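Local coordinates for protein putative glycoside hydrolase (Bacteroides thetaiotaomicron VPI-5482, PDB 3HBZ) that is of unknown function but binds calcium and may take part in carbohydrate metabolism, possibly as a glycoside hydrolase, at residues 9-14 against 51-56; 15-20 against 44-49; 28-33 against 83-88; 56-61 against 72-77. All blocks are in the same frame, centred on the assembly; numbering follows the deposited sequence.

Contact 1: residues 9-14 against 51-56; sequences EADILS and TLTPGA. With NA (sodium ion), chain E; CA (calcium ion), chain C.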
# COMPACT_ATOMS: atom_id res chain seq x y z
N GLU A 9 -19.83 -12.63 -8.81
CA GLU A 9 -20.07 -11.50 -7.91
C GLU A 9 -20.02 -10.12 -8.65
O GLU A 9 -19.17 -9.89 -9.51
CB GLU A 9 -19.02 -11.51 -6.78
CG GLU A 9 -19.58 -11.45 -5.39
CD GLU A 9 -19.41 -12.74 -4.58
OE1 GLU A 9 -19.59 -13.83 -5.16
OE2 GLU A 9 -19.12 -12.65 -3.36
N ALA A 10 -20.93 -9.22 -8.29
CA ALA A 10 -20.96 -7.92 -8.82
C ALA A 10 -20.26 -6.87 -7.91
O ALA A 10 -20.27 -6.91 -6.67
CB ALA A 10 -22.35 -7.53 -9.14
N ASP A 11 -19.59 -5.96 -8.58
CA ASP A 11 -18.65 -5.07 -7.97
C ASP A 11 -19.14 -3.65 -7.96
O ASP A 11 -19.90 -3.22 -8.84
CB ASP A 11 -17.34 -5.13 -8.72
CG ASP A 11 -16.75 -6.53 -8.75
OD1 ASP A 11 -16.78 -7.26 -7.73
OD2 ASP A 11 -16.28 -6.94 -9.79
N ILE A 12 -18.63 -2.90 -7.00
CA ILE A 12 -18.56 -1.46 -7.11
C ILE A 12 -17.34 -1.16 -7.95
O ILE A 12 -16.26 -1.55 -7.58
CB ILE A 12 -18.37 -0.81 -5.73
CG1 ILE A 12 -19.65 -1.01 -4.88
CG2 ILE A 12 -18.10 0.68 -5.89
CD1 ILE A 12 -19.53 -0.48 -3.42
N LEU A 13 -17.53 -0.45 -9.05
CA LEU A 13 -16.45 -0.16 -9.99
C LEU A 13 -15.88 1.22 -9.81
O LEU A 13 -14.79 1.48 -10.26
CB LEU A 13 -16.92 -0.34 -11.43
CG LEU A 13 -17.38 -1.75 -11.79
CD1 LEU A 13 -18.02 -1.70 -13.19
CD2 LEU A 13 -16.16 -2.72 -11.72
N SER A 14 -16.61 2.13 -9.17
CA SER A 14 -16.08 3.47 -8.86
C SER A 14 -16.87 4.10 -7.75
O SER A 14 -17.98 3.67 -7.46
CB SER A 14 -16.11 4.41 -10.10
OG SER A 14 -17.44 4.84 -10.44
N THR A 51 -20.54 3.53 -9.43
CA THR A 51 -20.89 2.78 -10.61
C THR A 51 -20.77 1.31 -10.23
O THR A 51 -20.00 0.95 -9.32
CB THR A 51 -20.03 3.13 -11.82
OG1 THR A 51 -18.65 2.86 -11.52
CG2 THR A 51 -20.22 4.63 -12.24
N LEU A 52 -21.57 0.47 -10.91
CA LEU A 52 -21.68 -0.95 -10.61
C LEU A 52 -21.55 -1.77 -11.85
O LEU A 52 -21.71 -1.29 -12.99
CB LEU A 52 -23.05 -1.29 -9.99
CG LEU A 52 -23.52 -0.58 -8.72
CD1 LEU A 52 -25.02 -0.94 -8.45
CD2 LEU A 52 -22.58 -0.88 -7.51
N THR A 53 -21.27 -3.04 -11.63
CA THR A 53 -21.43 -4.08 -12.66
C THR A 53 -22.81 -3.98 -13.30
O THR A 53 -23.83 -3.94 -12.58
CB THR A 53 -21.33 -5.47 -12.00
OG1 THR A 53 -20.09 -5.55 -11.29
CG2 THR A 53 -21.50 -6.64 -13.07
N PRO A 54 -22.87 -4.01 -14.65
CA PRO A 54 -24.17 -3.90 -15.29
C PRO A 54 -25.21 -4.90 -14.73
O PRO A 54 -24.93 -6.08 -14.54
CB PRO A 54 -23.87 -4.13 -16.77
CG PRO A 54 -22.48 -3.55 -16.94
CD PRO A 54 -21.78 -4.02 -15.62
N GLY A 55 -26.40 -4.38 -14.44
CA GLY A 55 -27.49 -5.16 -13.91
C GLY A 55 -27.50 -5.36 -12.41
O GLY A 55 -28.46 -5.90 -11.89
N ALA A 56 -26.43 -4.99 -11.71
CA ALA A 56 -26.39 -5.11 -10.25
C ALA A 56 -27.21 -4.02 -9.57
O ALA A 56 -27.50 -2.98 -10.15
CB ALA A 56 -24.94 -5.04 -9.73
NA NA E . -16.26 -9.48 -8.83
CA CA C . -21.07 -13.25 -1.60
O HOH W 1 -22.56 -13.04 0.37
O HOH W 2 -19.15 -12.17 -0.83
O HOH W 3 -15.45 -10.10 -6.35
O HOH W 4 -14.40 -8.52 -9.02

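Contact 2: residues 15-20 against 44-49; sequences CRLPGV and SSLAPE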
# COMPACT_ATOMS: atom_id res chain seq x y z
N CYS A 15 -16.29 5.14 -7.18
CA CYS A 15 -16.91 5.88 -6.06
C CYS A 15 -16.57 7.32 -6.20
O CYS A 15 -15.42 7.64 -6.47
CB CYS A 15 -16.32 5.41 -4.74
SG CYS A 15 -17.04 6.13 -3.30
N ARG A 16 -17.55 8.20 -5.99
CA ARG A 16 -17.26 9.61 -5.90
C ARG A 16 -18.23 10.29 -4.95
O ARG A 16 -19.23 9.66 -4.56
CB ARG A 16 -17.26 10.25 -7.27
CG ARG A 16 -18.60 10.52 -7.83
CD ARG A 16 -18.47 10.98 -9.25
NE ARG A 16 -19.73 11.57 -9.69
CZ ARG A 16 -20.09 12.84 -9.56
NH1 ARG A 16 -19.27 13.74 -9.01
NH2 ARG A 16 -21.27 13.22 -10.00
N LEU A 17 -17.88 11.51 -4.53
CA LEU A 17 -18.70 12.32 -3.63
C LEU A 17 -19.04 13.65 -4.32
O LEU A 17 -18.24 14.59 -4.33
CB LEU A 17 -17.96 12.61 -2.34
CG LEU A 17 -17.68 11.53 -1.30
CD1 LEU A 17 -16.81 12.17 -0.18
CD2 LEU A 17 -18.98 10.96 -0.75
N PRO A 18 -20.22 13.73 -4.92
CA PRO A 18 -20.61 14.96 -5.63
C PRO A 18 -20.51 16.18 -4.70
O PRO A 18 -20.93 16.11 -3.56
CB PRO A 18 -22.08 14.69 -6.02
CG PRO A 18 -22.23 13.23 -6.05
CD PRO A 18 -21.24 12.66 -5.03
N GLY A 19 -19.91 17.25 -5.17
CA GLY A 19 -19.74 18.46 -4.35
C GLY A 19 -18.69 18.48 -3.24
O GLY A 19 -18.56 19.50 -2.57
N VAL A 20 -17.96 17.37 -3.02
CA VAL A 20 -16.82 17.34 -2.08
C VAL A 20 -15.55 17.00 -2.86
O VAL A 20 -15.56 16.06 -3.67
CB VAL A 20 -17.03 16.26 -0.97
CG1 VAL A 20 -15.74 15.98 -0.17
CG2 VAL A 20 -18.18 16.65 -0.07
N SER A 44 -20.60 13.68 8.56
CA SER A 44 -21.85 13.21 9.19
C SER A 44 -22.94 12.89 8.20
O SER A 44 -23.94 12.29 8.56
CB SER A 44 -22.44 14.28 10.14
OG SER A 44 -21.59 14.56 11.23
N SER A 45 -22.79 13.34 6.96
CA SER A 45 -23.86 13.20 6.00
C SER A 45 -23.36 13.20 4.56
O SER A 45 -23.89 13.91 3.71
CB SER A 45 -24.86 14.33 6.19
OG SER A 45 -26.01 14.10 5.41
N LEU A 46 -22.39 12.35 4.28
CA LEU A 46 -21.86 12.20 2.93
C LEU A 46 -22.69 11.18 2.16
O LEU A 46 -23.25 10.24 2.73
CB LEU A 46 -20.41 11.75 3.00
CG LEU A 46 -19.45 12.69 3.71
CD1 LEU A 46 -18.08 12.00 3.94
CD2 LEU A 46 -19.28 13.99 2.92
N ALA A 47 -22.75 11.36 0.84
CA ALA A 47 -23.65 10.60 -0.00
C ALA A 47 -22.86 10.05 -1.20
O ALA A 47 -23.04 10.50 -2.33
CB ALA A 47 -24.85 11.51 -0.46
N PRO A 48 -21.97 9.09 -0.95
CA PRO A 48 -21.20 8.47 -2.02
C PRO A 48 -22.08 7.94 -3.17
O PRO A 48 -23.16 7.34 -2.93
CB PRO A 48 -20.46 7.31 -1.32
CG PRO A 48 -20.67 7.49 0.16
CD PRO A 48 -21.79 8.42 0.36
N GLU A 49 -21.64 8.18 -4.40
CA GLU A 49 -22.28 7.61 -5.59
C GLU A 49 -21.35 6.63 -6.29
O GLU A 49 -20.14 6.87 -6.38
CB GLU A 49 -22.70 8.70 -6.57
CG GLU A 49 -23.85 9.47 -6.05
CD GLU A 49 -24.25 10.59 -6.96
OE1 GLU A 49 -23.70 10.67 -8.08
OE2 GLU A 49 -25.09 11.39 -6.50

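Contact 3: residues 28-33 against 83-88; sequences ITNNSI and WKKKYT. With CA (calcium ion), chain C; CAC (cacodylate ion), chain G; CAC (cacodylate ion), chain F.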
# COMPACT_ATOMS: atom_id res chain seq x y z
N ILE A 28 -10.12 1.16 -3.83
CA ILE A 28 -11.07 0.06 -3.90
C ILE A 28 -10.36 -1.29 -3.87
O ILE A 28 -9.46 -1.53 -4.64
CB ILE A 28 -11.93 0.20 -5.16
CG1 ILE A 28 -12.55 1.60 -5.12
CG2 ILE A 28 -13.03 -0.91 -5.16
CD1 ILE A 28 -13.53 1.94 -6.29
N THR A 29 -10.75 -2.16 -2.94
CA THR A 29 -10.28 -3.54 -2.93
C THR A 29 -11.48 -4.44 -3.25
O THR A 29 -12.52 -3.94 -3.66
CB THR A 29 -9.65 -3.92 -1.56
OG1 THR A 29 -10.67 -3.94 -0.55
CG2 THR A 29 -8.51 -2.94 -1.19
N ASN A 30 -11.35 -5.74 -3.04
CA ASN A 30 -12.43 -6.66 -3.28
C ASN A 30 -13.71 -6.36 -2.47
O ASN A 30 -14.80 -6.56 -2.98
CB ASN A 30 -12.00 -8.10 -3.02
CG ASN A 30 -12.97 -9.11 -3.66
OD1 ASN A 30 -13.09 -9.14 -4.87
ND2 ASN A 30 -13.67 -9.90 -2.85
N ASN A 31 -13.57 -5.91 -1.21
CA ASN A 31 -14.69 -5.74 -0.29
C ASN A 31 -14.63 -4.44 0.54
O ASN A 31 -15.31 -4.33 1.56
CB ASN A 31 -14.80 -6.95 0.69
CG ASN A 31 -15.07 -8.30 -0.03
OD1 ASN A 31 -14.12 -8.98 -0.45
ND2 ASN A 31 -16.37 -8.72 -0.08
N SER A 32 -13.82 -3.47 0.12
CA SER A 32 -13.67 -2.23 0.86
C SER A 32 -13.38 -1.08 -0.06
O SER A 32 -12.79 -1.24 -1.16
CB SER A 32 -12.57 -2.33 1.94
OG SER A 32 -11.27 -2.34 1.37
N ILE A 33 -13.85 0.07 0.38
CA ILE A 33 -13.51 1.36 -0.23
C ILE A 33 -13.03 2.33 0.86
O ILE A 33 -13.66 2.41 1.91
CB ILE A 33 -14.70 1.97 -0.91
CG1 ILE A 33 -15.33 0.95 -1.88
CG2 ILE A 33 -14.27 3.29 -1.67
CD1 ILE A 33 -16.38 1.47 -2.81
N TRP A 83 -25.87 -13.91 -6.37
CA TRP A 83 -24.55 -13.47 -5.92
C TRP A 83 -24.65 -12.10 -5.27
O TRP A 83 -25.25 -11.19 -5.82
CB TRP A 83 -23.54 -13.41 -7.08
CG TRP A 83 -23.31 -14.72 -7.72
CD1 TRP A 83 -23.82 -15.14 -8.90
CD2 TRP A 83 -22.55 -15.83 -7.19
NE1 TRP A 83 -23.44 -16.45 -9.16
CE2 TRP A 83 -22.66 -16.89 -8.12
CE3 TRP A 83 -21.78 -16.02 -6.04
CZ2 TRP A 83 -21.99 -18.10 -7.96
CZ3 TRP A 83 -21.15 -17.22 -5.86
CH2 TRP A 83 -21.25 -18.26 -6.82
N LYS A 84 -24.06 -11.97 -4.08
CA LYS A 84 -24.05 -10.70 -3.32
C LYS A 84 -22.65 -10.44 -2.79
O LYS A 84 -21.88 -11.36 -2.60
CB LYS A 84 -25.03 -10.75 -2.14
CG LYS A 84 -26.47 -11.03 -2.53
CD LYS A 84 -27.38 -11.07 -1.29
CE LYS A 84 -28.86 -10.68 -1.67
NZ LYS A 84 -29.73 -10.78 -0.47
N LYS A 85 -22.28 -9.20 -2.57
CA LYS A 85 -21.01 -8.92 -1.95
C LYS A 85 -21.20 -7.74 -1.03
O LYS A 85 -21.79 -6.76 -1.43
CB LYS A 85 -19.94 -8.55 -3.01
CG LYS A 85 -18.56 -9.01 -2.62
CD LYS A 85 -17.38 -8.20 -3.21
CE LYS A 85 -17.43 -8.01 -4.70
NZ LYS A 85 -16.05 -7.70 -5.23
N LYS A 86 -20.62 -7.81 0.16
CA LYS A 86 -20.66 -6.71 1.09
C LYS A 86 -19.39 -5.91 0.98
O LYS A 86 -18.30 -6.48 0.97
CB LYS A 86 -20.82 -7.25 2.53
CG LYS A 86 -21.66 -6.41 3.43
CD LYS A 86 -22.34 -7.28 4.56
CE LYS A 86 -21.32 -7.95 5.50
NZ LYS A 86 -21.93 -8.80 6.61
N TYR A 87 -19.53 -4.60 0.91
CA TYR A 87 -18.40 -3.70 0.97
C TYR A 87 -18.50 -2.88 2.23
O TYR A 87 -19.60 -2.46 2.59
CB TYR A 87 -18.45 -2.74 -0.21
CG TYR A 87 -18.00 -3.28 -1.55
CD1 TYR A 87 -18.88 -3.96 -2.37
CD2 TYR A 87 -16.73 -3.01 -2.04
CE1 TYR A 87 -18.48 -4.41 -3.61
CE2 TYR A 87 -16.33 -3.45 -3.29
CZ TYR A 87 -17.22 -4.12 -4.08
OH TYR A 87 -16.82 -4.59 -5.30
N THR A 88 -17.35 -2.66 2.88
CA THR A 88 -17.17 -1.70 3.95
C THR A 88 -16.58 -0.42 3.38
O THR A 88 -15.48 -0.40 2.85
CB THR A 88 -16.22 -2.25 5.03
OG1 THR A 88 -16.77 -3.46 5.56
CG2 THR A 88 -16.01 -1.24 6.18
CA CA C . -21.07 -13.25 -1.60
AS CAC G . -10.30 -7.63 0.55
O1 CAC G . -11.33 -6.23 0.49
O2 CAC G . -9.44 -7.53 -0.99
C1 CAC G . -8.94 -7.25 1.91
C2 CAC G . -11.21 -9.38 0.75
AS CAC F . -23.81 -15.39 -1.94
O1 CAC F . -22.65 -14.25 -2.59
O2 CAC F . -25.15 -14.71 -1.07
C1 CAC F . -24.31 -16.54 -3.42
C2 CAC F . -22.89 -16.49 -0.59
O HOH W 5 -14.33 -4.50 -5.90
O HOH W 3 -15.45 -10.10 -6.35
O HOH W 6 -14.58 -5.30 4.65
O HOH W 1 -22.56 -13.04 0.37
O HOH W 2 -19.15 -12.17 -0.83

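Contact 4: residues 56-61 against 72-77; sequences ATIDPP and QQYTVT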
# COMPACT_ATOMS: atom_id res chain seq x y z
N ALA A 56 -26.43 -4.99 -11.71
CA ALA A 56 -26.39 -5.11 -10.25
C ALA A 56 -27.21 -4.02 -9.57
O ALA A 56 -27.50 -2.98 -10.15
CB ALA A 56 -24.94 -5.04 -9.73
N THR A 57 -27.56 -4.26 -8.31
CA THR A 57 -28.12 -3.24 -7.47
C THR A 57 -27.35 -3.14 -6.18
O THR A 57 -26.67 -4.09 -5.75
CB THR A 57 -29.60 -3.52 -7.12
OG1 THR A 57 -29.69 -4.79 -6.46
CG2 THR A 57 -30.51 -3.47 -8.37
N ILE A 58 -27.48 -1.99 -5.51
CA ILE A 58 -26.77 -1.77 -4.26
C ILE A 58 -27.76 -1.29 -3.19
O ILE A 58 -28.68 -0.53 -3.46
CB ILE A 58 -25.60 -0.79 -4.45
CG1 ILE A 58 -24.73 -0.72 -3.18
CG2 ILE A 58 -26.12 0.60 -4.80
CD1 ILE A 58 -23.40 0.05 -3.35
N ASP A 59 -27.55 -1.75 -1.97
CA ASP A 59 -28.45 -1.49 -0.84
C ASP A 59 -27.55 -1.06 0.30
O ASP A 59 -26.67 -1.81 0.69
CB ASP A 59 -29.20 -2.75 -0.45
CG ASP A 59 -30.14 -2.56 0.73
OD1 ASP A 59 -30.74 -1.49 0.86
OD2 ASP A 59 -30.29 -3.49 1.54
N PRO A 60 -27.75 0.16 0.83
CA PRO A 60 -28.72 1.12 0.36
C PRO A 60 -28.30 1.70 -0.98
O PRO A 60 -27.19 1.47 -1.42
CB PRO A 60 -28.72 2.19 1.47
CG PRO A 60 -27.39 2.11 2.03
CD PRO A 60 -26.95 0.68 1.95
N PRO A 61 -29.21 2.43 -1.65
CA PRO A 61 -28.91 2.82 -3.03
C PRO A 61 -27.79 3.87 -3.14
O PRO A 61 -27.50 4.61 -2.16
CB PRO A 61 -30.24 3.38 -3.57
CG PRO A 61 -31.30 3.00 -2.54
CD PRO A 61 -30.58 2.80 -1.24
N GLN A 72 -19.36 2.30 6.97
CA GLN A 72 -20.72 1.95 6.65
C GLN A 72 -20.67 0.85 5.62
O GLN A 72 -19.82 0.90 4.72
CB GLN A 72 -21.43 3.17 6.03
CG GLN A 72 -21.56 4.33 6.98
CD GLN A 72 -22.44 3.99 8.15
OE1 GLN A 72 -23.55 3.51 7.98
NE2 GLN A 72 -21.94 4.22 9.34
N GLN A 73 -21.56 -0.12 5.75
CA GLN A 73 -21.61 -1.26 4.83
C GLN A 73 -22.71 -1.12 3.78
O GLN A 73 -23.82 -0.66 4.06
CB GLN A 73 -21.87 -2.56 5.59
CG GLN A 73 -20.77 -2.95 6.58
CD GLN A 73 -20.89 -4.37 7.04
OE1 GLN A 73 -21.79 -5.09 6.61
NE2 GLN A 73 -19.98 -4.80 7.89
N TYR A 74 -22.39 -1.55 2.57
CA TYR A 74 -23.33 -1.66 1.48
C TYR A 74 -23.27 -3.07 0.91
O TYR A 74 -22.20 -3.67 0.85
CB TYR A 74 -22.94 -0.73 0.32
CG TYR A 74 -22.94 0.78 0.61
CD1 TYR A 74 -21.95 1.36 1.38
CD2 TYR A 74 -23.90 1.62 0.05
CE1 TYR A 74 -21.92 2.74 1.60
CE2 TYR A 74 -23.88 2.99 0.27
CZ TYR A 74 -22.88 3.55 1.04
OH TYR A 74 -22.86 4.90 1.26
N THR A 75 -24.40 -3.57 0.44
CA THR A 75 -24.45 -4.86 -0.25
C THR A 75 -24.84 -4.68 -1.72
O THR A 75 -25.85 -4.08 -2.03
CB THR A 75 -25.48 -5.79 0.49
OG1 THR A 75 -24.98 -6.02 1.79
CG2 THR A 75 -25.66 -7.12 -0.20
N VAL A 76 -24.03 -5.25 -2.60
CA VAL A 76 -24.27 -5.29 -4.02
C VAL A 76 -24.79 -6.69 -4.34
O VAL A 76 -24.21 -7.70 -3.93
CB VAL A 76 -22.99 -5.01 -4.79
CG1 VAL A 76 -23.22 -5.07 -6.28
CG2 VAL A 76 -22.39 -3.64 -4.38
N THR A 77 -25.92 -6.73 -5.04
CA THR A 77 -26.52 -7.95 -5.51
C THR A 77 -26.43 -7.96 -7.02
O THR A 77 -26.81 -6.97 -7.66
CB THR A 77 -27.99 -8.02 -5.10
OG1 THR A 77 -28.07 -7.89 -3.68
CG2 THR A 77 -28.63 -9.36 -5.58
O HOH W 7 -29.87 -6.98 -8.06

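Contact 1: residues 9-14 against 51-56
Thr53 points its hydroxyl at the backbone of Asp11, and OG1 accepts the amide N of Asp11 at 2.8 Å along an almost straight bond (173° at the hydrogen). OG1, beside its own backbone N (chi1 -56°), takes the Asp11 N-H, the role a strand carbonyl would otherwise play. The return bond is an ordinary backbone one, from Thr53 N to Asp11 O. Next to it the Ala10 methyl touches the Ala56 methyl (CB to CB 3.6 Å) and CB of Thr53 (3.7 Å).

Further along, Ile12 and Leu52 form a non-hydrogen-bonded antiparallel pair, and their side chains cross obliquely, with CG1 of Ile12 3.9 Å from CD2 of Leu52. Leu13 and Ser14 then both face Thr51, a classic beta bulge. Leu13 N bonds to Thr51 O, while the CD1 methyl of Leu13 rests 3.7 Å from Leu52 O. The hydroxyls of Ser14 and Thr51 meet at 2.6 Å (OG to OG1), each set between its own backbone N and carbonyl carbon, and either could be the donor.

The carboxylate of Asp11 is directed elsewhere: both its oxygens bind a sodium ion, OD1 at 2.5 Å, with Asn7 also a ligand, and OD1 takes a further bond from Lys85. With Asp11 N and O both tied to Thr53, the backbone that carries this ligand is held by the loop just past strand 49-52, and the threonine hydroxyl probably acts as a second-shell support of the sodium site.

Contact 2: residues 15-20 against 44-49
Leu17 drives one methyl onto Pro48, and this is the close-packed half of the contact. CD2 of Leu17 lies 3.5 Å from Pro48 N and 3.9 Å from Pro48 CD, and it also touches Leu46 at CB. Val20 extends the apolar patch: its CG2 meets CD2 of Leu46 at 4.2 Å, the two side chains crossing at about a right angle. SG of Cys15, anti to its backbone N (chi1 -176°), also reaches Pro48 CB, at 4.1 Å. Ile35 of strand 32-36 touches both Cys15 and Leu17, and Phe68 touches Pro48.

Arg16 and Glu49 form a hydrogen-bonded antiparallel pair, Glu49 N to Arg16 O at 2.8 Å and Arg16 N to Glu49 O at 2.9 Å. Beyond it the chain leaves the strand, and Leu17 to Val20 make a type II turn.

The side chains of that pair belong to the looser, outward part. They run side by side in the same direction, yet the guanidinium and carboxylate planes stand 87° apart, and NH2 of Arg16 stays 4.0 Å from OE1 of Glu49, too far for a salt bridge. Pro18 fits in with them: its CG is 3.4 Å from OE2 of Glu49 and also lies over one face of the guanidinium, toward the rim. An alanine in place of Glu49 would probably uncover Pro18 CG and leave Arg16 without this nearby opposite charge. The chemistry is thus divided: apolar contacts and two backbone bonds fix the inner side, whereas the charged pair likely adds only a mild, undirected attraction.

Contact 3: residues 28-33 against 83-88
Lys85 brings its ammonium to the turn at Asn30, where NZ donates to Asn30 O at 2.8 Å, in the carbonyl plane and on a lone pair. A weak bond to Asn30 OD1 adds to it. NZ also bonds Tyr87 OH, a water shared with Asn30 OD1, and Asp11 OD1, its strongest partner. A bend at chi3 (-51°) turns CE out of the line of the chain, and CD passes 3.3 Å from ND2 of Asn31. The Asn31 side chain crosses the lysine at about a right angle, and its ND2 gives an N-H to Lys86 O at 3.1 Å, the acceptor lying in the amide plane.

In the next shell, Asp11 holds a sodium ion and Tyr87 OH accepts the N-H of Ile12. An alanine in place of Lys85 would probably leave Asn30 O and the Asp11 carboxylate without the ammonium they share.

The backbone fixes the rest: Thr88 N to Asn31 O at 2.9 Å and Ile33 N to Thr88 O at 3.0 Å. At the other end of the strand segment, Lys84 O binds calcium, as does Glu9 OE2. This is the parallel pairing of strands 32-36 and 84-92 within a mixed five-stranded sheet, entered from the turn that follows strand 27-28.

Contact 4: residues 56-61 against 72-77
Thr77 O takes two bonds: Thr57 N donates to it at 2.9 Å, and a water at 3.1 Å. The CA-H of Ala56 also approaches this oxygen. The same water bonds the hydroxyl of Thr57, with OG1 2.7 Å away, and so bridges side chain and backbone. Thr57 and Thr77 lie side by side, pointing the same way, and Thr77 N returns a bond to Thr57 O at 2.8 Å. Two strand positions further on, Asp59 and Thr75 repeat the doubly bonded pairing.

Strand 57-59 is one of the two outer strands of a mixed five-stranded sheet, running antiparallel to strand 72-77 at 153° and joined to it by the loop 60-71, while strand 84-92 pairs with the far edge of 72-77. On the other face Ile58, its CG1 anti to the backbone N (chi1 -171°), sits against Val76, CG1 to CG2 at 3.9 Å. CD1 of the isoleucine meets CD2 of Tyr74 at 3.8 Å. Ile12, Phe50 and Leu52 from the two-stranded sheet cover Ile58 as well.

Pro60, after a cis peptide bond, crosses Tyr74 at about a right angle. Its CD lies 3.7 Å from Tyr74 CD2, and its carbonyl O comes to the ring edge, in plane, 3.6 Å from that same CD2. Phe50 makes an edge-to-face contact with the Tyr74 ring, and Arg66 a cation-pi one.

Overall arrangement
From the N terminus the chain first lays down strand 12-16, which serves contact 1 with its early part and contact 2 with its end. Residues 28-33 follow, still waiting for their partner. Return of the chain at 44-49 closes contact 2, and 51-56 then closes contact 1 around it; both build the two-stranded sheet. Ala56 leads straight into contact 4, closed by 72-77. Contact 3 closes last, at 83-88, so its loop encloses contact 4 and crosses contacts 1 and 2. Contacts 3 and 4 belong to the mixed sheet, and Ile12, meeting Ile58 and Val76, helps join the two sheets.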